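TarM (Staphylococcus aureus subsp. aureus 21178, PDB 4X7R) is a glycosyltransferase-type protein of the GT-B fold, with two Rossmann-like domains that hold uridine-5'-diphosphate in the model, and an additional large antiparallel beta-sheet. Local coordinates at residues S21-F29 with I302-N310; I410-P418 with A463-I474. The protein carries 1 engineered substitution. All blocks are in the same frame, centred on the assembly; numbering follows the deposited sequence.

Contact 1: S21-F29 with I302-N310; sequences SMFNRSKEF and ISNFVKIHN. With 3YW ((2S)-2,3-dihydroxypropyl 2-acetamido-2-deoxy-alpha-D-glucopyranoside), chain F.
In the cleft between the two Rossmann-like domains, helix 17-31 meets the loop that leaves strand 299-301 for the second domain, and Phe-305 of that loop lies against Arg-25, Glu-28 and Phe-29 of the helix. Glu-28 CB sits over the centre of the Phe-305 ring, 3.7 Å from its centroid and 5° off the normal, a CH-pi contact. Arg-25 CG approaches the ring edge, 3.8 Å from Phe-305 CE2, and the same edge points at the face of Phe-29 in a T-shaped pair with planes at 89°. Phe-29 makes a second edge-to-face pair with Trp-487, while Ile-483 also touches Phe-305, so helix 480-492 shares in this packing. Beyond CG the Arg-25 side chain carries its guanidinium away to a salt bridge with Asp-226. Two Rossmann-like domains facing each other across a ligand cleft are the hallmark of the GT-B fold; this loop passes between them. Asn-304 ND2 donates a weak bond of 2.9 Å to O6 of 3YW, and Asn-304 OD1 lies 3.2 Å from Ser-21 CB. With OG of Ser-21 turned between its backbone N and carbonyl carbon (chi1 79°), the hydroxyl bonds to Met-18 O within the helix. Polar links across the interface pass through water: one bridges Ser-21 O and Phe-305 N, another joins Arg-25 NH2 to Asn-304 OD1, accepting from the arginine and donating to the amide at 2.6 Å. A third accepts from Asn-24 ND2, donates to Glu-28 OE2 and gives a weak bond to Val-306 O. Glu-28 OE2 also takes a 2.8 Å salt bridge from Lys-27 NZ, which arrives from above the carboxylate plane; this may ease the approach of Lys-307 NZ, 3.3 Å from Lys-27 NZ.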
# COMPACT_ATOMS: atom_id res chain seq x y z
N SER A 21 2.72 -8.50 1.81
CA SER A 21 3.00 -9.36 2.97
C SER A 21 1.75 -9.66 3.79
O SER A 21 1.65 -10.74 4.35
CB SER A 21 4.09 -8.75 3.84
OG SER A 21 3.62 -7.71 4.68
N MET A 22 0.79 -8.70 3.87
CA MET A 22 -0.46 -8.93 4.59
C MET A 22 -1.28 -10.01 3.90
O MET A 22 -1.82 -10.88 4.57
CB MET A 22 -1.27 -7.62 4.69
CG MET A 22 -0.61 -6.56 5.51
SD MET A 22 -1.61 -5.04 5.58
CE MET A 22 -2.92 -5.59 6.70
N PHE A 23 -1.36 -9.96 2.55
CA PHE A 23 -2.09 -10.94 1.73
C PHE A 23 -1.51 -12.36 1.88
O PHE A 23 -2.27 -13.34 1.97
CB PHE A 23 -2.05 -10.54 0.24
CG PHE A 23 -2.82 -9.30 -0.17
CD1 PHE A 23 -4.02 -8.96 0.46
CD2 PHE A 23 -2.37 -8.49 -1.21
CE1 PHE A 23 -4.73 -7.82 0.07
CE2 PHE A 23 -3.08 -7.35 -1.60
CZ PHE A 23 -4.27 -7.03 -0.96
N ASN A 24 -0.17 -12.47 1.88
CA ASN A 24 0.50 -13.75 2.02
C ASN A 24 0.37 -14.25 3.46
O ASN A 24 0.15 -15.44 3.66
CB ASN A 24 1.97 -13.70 1.57
CG ASN A 24 2.54 -15.09 1.40
OD1 ASN A 24 1.90 -15.96 0.82
ND2 ASN A 24 3.74 -15.33 1.91
N ARG A 25 0.46 -13.34 4.45
CA ARG A 25 0.29 -13.69 5.87
C ARG A 25 -1.12 -14.21 6.10
O ARG A 25 -1.30 -15.15 6.87
CB ARG A 25 0.53 -12.47 6.78
CG ARG A 25 0.82 -12.88 8.24
CD ARG A 25 0.80 -11.75 9.23
NE ARG A 25 1.72 -10.67 8.86
CZ ARG A 25 1.43 -9.38 8.94
NH1 ARG A 25 0.23 -9.00 9.37
NH2 ARG A 25 2.31 -8.47 8.57
N SER A 26 -2.13 -13.59 5.46
CA SER A 26 -3.52 -14.03 5.60
C SER A 26 -3.66 -15.44 5.07
O SER A 26 -4.25 -16.30 5.75
CB SER A 26 -4.47 -13.09 4.86
OG SER A 26 -5.77 -13.62 4.99
N LYS A 27 -3.09 -15.71 3.89
CA LYS A 27 -3.12 -17.06 3.29
C LYS A 27 -2.50 -18.09 4.25
O LYS A 27 -3.09 -19.15 4.46
CB LYS A 27 -2.39 -17.08 1.94
CG LYS A 27 -2.39 -18.48 1.31
CD LYS A 27 -1.27 -18.70 0.34
CE LYS A 27 -0.23 -19.64 0.90
NZ LYS A 27 1.15 -19.15 0.58
N GLU A 28 -1.36 -17.76 4.87
CA GLU A 28 -0.68 -18.68 5.80
C GLU A 28 -1.47 -18.95 7.08
O GLU A 28 -1.55 -20.09 7.48
CB GLU A 28 0.77 -18.23 6.08
CG GLU A 28 1.67 -18.33 4.86
CD GLU A 28 1.83 -19.70 4.21
OE1 GLU A 28 1.48 -20.72 4.83
OE2 GLU A 28 2.33 -19.74 3.06
N PHE A 29 -2.09 -17.89 7.68
CA PHE A 29 -2.91 -18.10 8.88
C PHE A 29 -4.17 -18.94 8.59
O PHE A 29 -4.50 -19.84 9.37
CB PHE A 29 -3.22 -16.77 9.60
CG PHE A 29 -2.04 -16.11 10.30
CD1 PHE A 29 -1.14 -16.87 11.05
CD2 PHE A 29 -1.91 -14.72 10.32
CE1 PHE A 29 -0.08 -16.25 11.73
CE2 PHE A 29 -0.90 -14.11 11.06
CZ PHE A 29 0.04 -14.88 11.72
N ILE A 302 10.32 -11.42 13.50
CA ILE A 302 9.57 -12.43 12.75
C ILE A 302 9.67 -12.01 11.29
O ILE A 302 9.15 -10.97 10.94
CB ILE A 302 8.07 -12.67 13.20
CG1 ILE A 302 7.92 -12.90 14.70
CG2 ILE A 302 7.44 -13.83 12.40
CD1 ILE A 302 6.46 -13.11 15.17
N SER A 303 10.33 -12.79 10.46
CA SER A 303 10.44 -12.54 9.01
C SER A 303 9.06 -12.53 8.37
O SER A 303 8.14 -13.19 8.86
CB SER A 303 11.21 -13.70 8.35
OG SER A 303 11.17 -13.63 6.93
N ASN A 304 8.94 -11.86 7.20
CA ASN A 304 7.73 -11.96 6.40
C ASN A 304 7.66 -13.42 5.96
O ASN A 304 8.72 -14.05 5.75
CB ASN A 304 7.85 -11.16 5.10
CG ASN A 304 7.58 -9.70 5.26
OD1 ASN A 304 6.57 -9.31 5.83
ND2 ASN A 304 8.51 -8.87 4.77
N PHE A 305 6.43 -13.94 5.76
CA PHE A 305 6.27 -15.28 5.21
C PHE A 305 6.76 -15.21 3.77
O PHE A 305 6.64 -14.16 3.12
CB PHE A 305 4.80 -15.70 5.22
CG PHE A 305 4.28 -16.26 6.52
CD1 PHE A 305 4.60 -17.56 6.92
CD2 PHE A 305 3.44 -15.50 7.34
CE1 PHE A 305 4.06 -18.11 8.09
CE2 PHE A 305 2.90 -16.05 8.51
CZ PHE A 305 3.20 -17.35 8.87
N VAL A 306 7.30 -16.31 3.26
CA VAL A 306 7.81 -16.38 1.90
C VAL A 306 7.04 -17.43 1.09
O VAL A 306 6.75 -18.52 1.59
CB VAL A 306 9.37 -16.55 1.87
CG1 VAL A 306 9.80 -17.97 2.22
CG2 VAL A 306 9.92 -16.19 0.53
N LYS A 307 6.65 -17.05 -0.13
CA LYS A 307 5.90 -17.95 -1.01
C LYS A 307 6.87 -18.60 -1.96
O LYS A 307 7.38 -17.95 -2.87
CB LYS A 307 4.79 -17.20 -1.76
CG LYS A 307 3.81 -18.12 -2.50
CD LYS A 307 2.88 -17.34 -3.45
CE LYS A 307 1.59 -16.78 -2.86
NZ LYS A 307 0.65 -17.86 -2.44
N ILE A 308 7.17 -19.87 -1.71
CA ILE A 308 8.07 -20.64 -2.56
C ILE A 308 7.25 -21.43 -3.56
O ILE A 308 6.65 -22.46 -3.23
CB ILE A 308 9.13 -21.48 -1.78
CG1 ILE A 308 10.05 -20.57 -0.94
CG2 ILE A 308 9.98 -22.33 -2.77
CD1 ILE A 308 10.45 -21.11 0.38
N HIS A 309 7.18 -20.91 -4.78
CA HIS A 309 6.48 -21.56 -5.87
C HIS A 309 7.55 -22.38 -6.62
O HIS A 309 8.61 -22.64 -6.06
CB HIS A 309 5.82 -20.50 -6.78
CG HIS A 309 6.75 -19.37 -7.12
ND1 HIS A 309 7.73 -19.56 -8.08
CD2 HIS A 309 6.88 -18.14 -6.61
CE1 HIS A 309 8.41 -18.43 -8.14
NE2 HIS A 309 7.94 -17.55 -7.28
N ASN A 310 7.27 -22.78 -7.86
CA ASN A 310 8.24 -23.51 -8.68
C ASN A 310 9.20 -22.52 -9.32
O ASN A 310 8.81 -21.41 -9.65
CB ASN A 310 7.52 -24.31 -9.75
CG ASN A 310 6.98 -25.61 -9.24
OD1 ASN A 310 5.90 -25.67 -8.64
ND2 ASN A 310 7.74 -26.67 -9.45
O3A 3YW F . 5.69 2.40 4.46
C4A 3YW F . 5.97 -1.11 3.20
C5A 3YW F . 6.22 0.37 3.30
O5 3YW F . 7.29 -3.79 3.94
C6A 3YW F . 5.49 1.00 4.46
C5 3YW F . 7.79 -4.92 3.21
C6 3YW F . 6.99 -6.11 3.68
C4 3YW F . 9.29 -5.02 3.44
O6 3YW F . 7.13 -6.32 5.08
C3 3YW F . 9.96 -3.81 2.80
O4 3YW F . 9.80 -6.20 2.82
O3 3YW F . 11.37 -3.82 2.99
O7 3YW F . 11.07 -0.39 3.89
C7 3YW F . 10.59 -0.46 2.76
C8 3YW F . 10.97 0.50 1.68
N2 3YW F . 9.72 -1.40 2.42
C2 3YW F . 9.35 -2.50 3.30
C1 3YW F . 7.83 -2.53 3.54
O1 3YW F . 7.04 -1.84 2.61
O2 3YW F . 5.80 0.99 2.08
O HOH W 1 3.86 -12.31 4.80
O HOH W 2 4.20 -18.04 2.27
O HOH W 3 5.09 -12.30 2.51
O HOH W 4 5.22 -9.28 8.06

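Contact 2: I410-P418 with A463-I474; sequences IEAMISKRP and AAEFGSKARENI. With UDP (uridine-5'-diphosphate), chain E.
Ile-414 O, near the end of helix 407-414, is gripped by two nitrogens of Arg-471 from helix 460-477. NE gives the straighter bond, 2.8 Å to Ile-414 O at 147°, lying in the carbonyl plane and at the edge of the guanidinium; NH2 adds a weak one to the same oxygen. The arginine's CG stands opposite its backbone N (chi1 151°) and the chain bends at chi3, which turns the guanidinium edge toward Ile-414 O. NH2 probably has a second acceptor in His-309 O. Beside it, the extended Lys-416 side chain passes obliquely across the arginine, CE 3.8 Å from Arg-471 CD. The backbones come closest at Gly-467, where the lack of a side chain lets Lys-416 O approach Gly-467 CA to 3.2 Å, and a reciprocal CA-H...O contact runs from Lys-416 CA to Gly-467 O. Apolar groups fill in on both sides: Met-413 CE meets Ala-470 CB at 3.7 Å, Ile-474 CG2 touches Ile-414 CG1 at 3.7 Å, and Pro-418 CB rests on Phe-466 CB. On another side of helix 407-414, Glu-411 OE1 accepts a 2.7 Å hydrogen bond from the ribose O2' of UDP. Lys-416, with positive phi, is the C' residue of a Schellman motif that ends this helix and leads into strand 419-422 of the second Rossmann-like domain of a GT-B fold.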
# COMPACT_ATOMS: atom_id res chain seq x y z
N ILE A 410 14.02 -11.11 -2.35
CA ILE A 410 13.71 -12.47 -1.91
C ILE A 410 12.96 -13.22 -3.01
O ILE A 410 13.30 -14.36 -3.29
CB ILE A 410 12.94 -12.46 -0.56
CG1 ILE A 410 13.86 -11.96 0.60
CG2 ILE A 410 12.34 -13.87 -0.26
CD1 ILE A 410 13.12 -11.79 2.04
N GLU A 411 11.98 -12.56 -3.67
CA GLU A 411 11.18 -13.14 -4.76
C GLU A 411 12.07 -13.53 -5.94
O GLU A 411 11.93 -14.63 -6.45
CB GLU A 411 10.08 -12.17 -5.22
CG GLU A 411 8.92 -12.06 -4.24
CD GLU A 411 7.99 -10.89 -4.49
OE1 GLU A 411 7.98 -10.36 -5.63
OE2 GLU A 411 7.28 -10.49 -3.54
N ALA A 412 13.03 -12.66 -6.31
CA ALA A 412 13.99 -12.91 -7.39
C ALA A 412 14.84 -14.14 -7.08
O ALA A 412 15.05 -14.97 -7.96
CB ALA A 412 14.89 -11.69 -7.58
N MET A 413 15.28 -14.27 -5.83
CA MET A 413 16.08 -15.40 -5.37
C MET A 413 15.29 -16.70 -5.44
O MET A 413 15.84 -17.73 -5.85
CB MET A 413 16.65 -15.14 -3.98
CG MET A 413 17.76 -14.10 -4.01
SD MET A 413 18.38 -13.62 -2.40
CE MET A 413 19.24 -15.10 -1.93
N ILE A 414 13.98 -16.65 -5.11
CA ILE A 414 13.08 -17.81 -5.22
C ILE A 414 12.99 -18.26 -6.71
O ILE A 414 13.04 -19.45 -6.99
CB ILE A 414 11.69 -17.54 -4.59
CG1 ILE A 414 11.83 -17.30 -3.08
CG2 ILE A 414 10.69 -18.69 -4.86
CD1 ILE A 414 10.74 -16.51 -2.50
N SER A 415 12.96 -17.29 -7.66
CA SER A 415 12.94 -17.60 -9.09
C SER A 415 14.33 -17.85 -9.67
O SER A 415 14.51 -17.78 -10.88
CB SER A 415 12.20 -16.51 -9.86
OG SER A 415 10.81 -16.64 -9.63
N LYS A 416 15.33 -18.16 -8.80
CA LYS A 416 16.74 -18.44 -9.17
C LYS A 416 17.40 -17.27 -9.94
O LYS A 416 18.25 -17.50 -10.81
CB LYS A 416 16.88 -19.77 -9.94
CG LYS A 416 16.48 -21.02 -9.16
CD LYS A 416 16.69 -22.24 -10.04
CE LYS A 416 16.39 -23.53 -9.31
NZ LYS A 416 16.40 -24.71 -10.23
N ARG A 417 16.98 -16.03 -9.63
CA ARG A 417 17.51 -14.80 -10.24
C ARG A 417 18.40 -14.14 -9.19
O ARG A 417 17.89 -13.68 -8.16
CB ARG A 417 16.37 -13.85 -10.73
CG ARG A 417 15.37 -14.49 -11.72
CD ARG A 417 16.04 -15.39 -12.75
NE ARG A 417 15.17 -15.88 -13.81
CZ ARG A 417 15.10 -17.15 -14.20
NH1 ARG A 417 15.79 -18.09 -13.56
NH2 ARG A 417 14.33 -17.50 -15.22
N PRO A 418 19.73 -14.20 -9.34
CA PRO A 418 20.60 -13.63 -8.29
C PRO A 418 20.48 -12.12 -8.17
O PRO A 418 20.15 -11.43 -9.14
CB PRO A 418 22.01 -14.08 -8.69
CG PRO A 418 21.94 -14.34 -10.16
CD PRO A 418 20.52 -14.76 -10.46
N ALA A 463 25.83 -17.15 -13.26
CA ALA A 463 24.47 -16.63 -13.08
C ALA A 463 23.49 -17.73 -12.67
O ALA A 463 22.62 -17.49 -11.82
CB ALA A 463 24.00 -15.94 -14.35
N ALA A 464 23.64 -18.93 -13.25
CA ALA A 464 22.80 -20.10 -12.97
C ALA A 464 23.12 -20.72 -11.60
O ALA A 464 22.21 -21.16 -10.91
CB ALA A 464 22.96 -21.14 -14.07
N GLU A 465 24.42 -20.76 -11.25
CA GLU A 465 24.97 -21.31 -10.00
C GLU A 465 24.51 -20.46 -8.82
O GLU A 465 24.08 -21.00 -7.80
CB GLU A 465 26.50 -21.30 -10.09
CG GLU A 465 27.28 -21.76 -8.87
CD GLU A 465 28.78 -21.60 -9.07
OE1 GLU A 465 29.32 -22.22 -10.01
OE2 GLU A 465 29.39 -20.80 -8.32
N PHE A 466 24.63 -19.11 -8.97
CA PHE A 466 24.25 -18.13 -7.95
C PHE A 466 22.76 -18.23 -7.68
O PHE A 466 22.38 -18.36 -6.52
CB PHE A 466 24.66 -16.70 -8.37
CG PHE A 466 26.06 -16.25 -8.00
CD1 PHE A 466 27.07 -17.17 -7.75
CD2 PHE A 466 26.37 -14.90 -7.94
CE1 PHE A 466 28.36 -16.75 -7.41
CE2 PHE A 466 27.67 -14.48 -7.63
CZ PHE A 466 28.66 -15.41 -7.38
N GLY A 467 21.97 -18.25 -8.75
CA GLY A 467 20.52 -18.36 -8.69
C GLY A 467 20.03 -19.62 -7.99
O GLY A 467 19.14 -19.56 -7.14
N SER A 468 20.65 -20.76 -8.33
CA SER A 468 20.34 -22.08 -7.75
C SER A 468 20.59 -22.07 -6.23
O SER A 468 19.72 -22.50 -5.47
CB SER A 468 21.16 -23.17 -8.45
OG SER A 468 20.46 -23.79 -9.53
N LYS A 469 21.76 -21.55 -5.79
CA LYS A 469 22.12 -21.42 -4.38
C LYS A 469 21.17 -20.42 -3.67
O LYS A 469 20.84 -20.63 -2.50
CB LYS A 469 23.58 -20.96 -4.24
CG LYS A 469 24.63 -22.04 -4.50
CD LYS A 469 25.01 -22.77 -3.21
CE LYS A 469 25.44 -24.19 -3.45
NZ LYS A 469 25.38 -25.01 -2.20
N ALA A 470 20.73 -19.36 -4.39
CA ALA A 470 19.82 -18.32 -3.88
C ALA A 470 18.48 -18.89 -3.42
O ALA A 470 18.07 -18.61 -2.29
CB ALA A 470 19.62 -17.22 -4.90
N ARG A 471 17.83 -19.73 -4.27
CA ARG A 471 16.53 -20.37 -3.97
C ARG A 471 16.69 -21.32 -2.77
O ARG A 471 15.89 -21.28 -1.84
CB ARG A 471 15.94 -21.08 -5.21
CG ARG A 471 15.07 -22.29 -4.91
CD ARG A 471 14.45 -22.92 -6.15
NE ARG A 471 13.24 -22.19 -6.49
CZ ARG A 471 12.01 -22.58 -6.21
NH1 ARG A 471 11.79 -23.78 -5.67
NH2 ARG A 471 10.98 -21.80 -6.50
N GLU A 472 17.77 -22.12 -2.79
CA GLU A 472 18.17 -23.05 -1.75
C GLU A 472 18.31 -22.33 -0.40
O GLU A 472 17.84 -22.85 0.61
CB GLU A 472 19.52 -23.65 -2.13
CG GLU A 472 19.55 -25.15 -2.17
CD GLU A 472 20.84 -25.70 -2.76
OE1 GLU A 472 21.93 -25.45 -2.19
OE2 GLU A 472 20.76 -26.38 -3.80
N ASN A 473 18.95 -21.13 -0.39
CA ASN A 473 19.15 -20.33 0.82
C ASN A 473 17.84 -19.80 1.37
O ASN A 473 17.68 -19.77 2.58
CB ASN A 473 20.14 -19.17 0.58
CG ASN A 473 20.71 -18.62 1.88
OD1 ASN A 473 21.13 -19.35 2.77
ND2 ASN A 473 20.76 -17.32 2.01
N ILE A 474 16.90 -19.40 0.49
CA ILE A 474 15.58 -18.89 0.92
C ILE A 474 14.76 -20.01 1.55
O ILE A 474 14.19 -19.84 2.63
CB ILE A 474 14.81 -18.10 -0.19
CG1 ILE A 474 15.63 -16.90 -0.75
CG2 ILE A 474 13.41 -17.66 0.29
CD1 ILE A 474 16.23 -15.90 0.28
N1 UDP E . 5.27 -5.37 -6.90
C2 UDP E . 4.51 -5.93 -7.91
N3 UDP E . 4.57 -5.28 -9.12
C4 UDP E . 5.27 -4.13 -9.41
C5 UDP E . 6.00 -3.57 -8.30
C6 UDP E . 5.98 -4.19 -7.11
O2 UDP E . 3.83 -6.94 -7.75
O4 UDP E . 5.26 -3.68 -10.57
C1' UDP E . 5.39 -6.15 -5.64
C2' UDP E . 6.59 -7.09 -5.61
O2' UDP E . 6.29 -8.33 -6.22
C3' UDP E . 6.81 -7.24 -4.10
C4' UDP E . 6.40 -5.88 -3.56
O4' UDP E . 5.56 -5.26 -4.56
O3' UDP E . 6.12 -8.32 -3.46
C5' UDP E . 7.54 -4.96 -3.20
O5' UDP E . 8.11 -5.47 -1.98
PA UDP E . 9.43 -4.90 -1.26
O1A UDP E . 9.51 -5.46 0.11
O2A UDP E . 10.66 -5.32 -2.09
O3A UDP E . 9.34 -3.34 -1.21
PB UDP E . 8.20 -2.33 -0.70
O1B UDP E . 7.53 -2.90 0.53
O2B UDP E . 7.15 -2.10 -1.79
O3B UDP E . 8.85 -1.02 -0.31

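How the contacts relate
Both contacts are mainly buried, but contact 1 lies nearer the centre of the chain, joining the two domains, whereas contact 2 packs two helices within the second. Contact 1 combines an aromatic cluster with water-mediated polar links beside 3YW; contact 2 relies on aliphatic packing, a close glycine backbone approach and direct arginine bonds to a helix end, with only Glu-411 reaching UDP. Their centres are 18 Å apart, yet they meet directly: Val-306 packs on Ile-414, and His-309 on Ser-415. The loop 302-310 thus touches helix 17-31 at one end and helices 407-414 and 460-477 at the other.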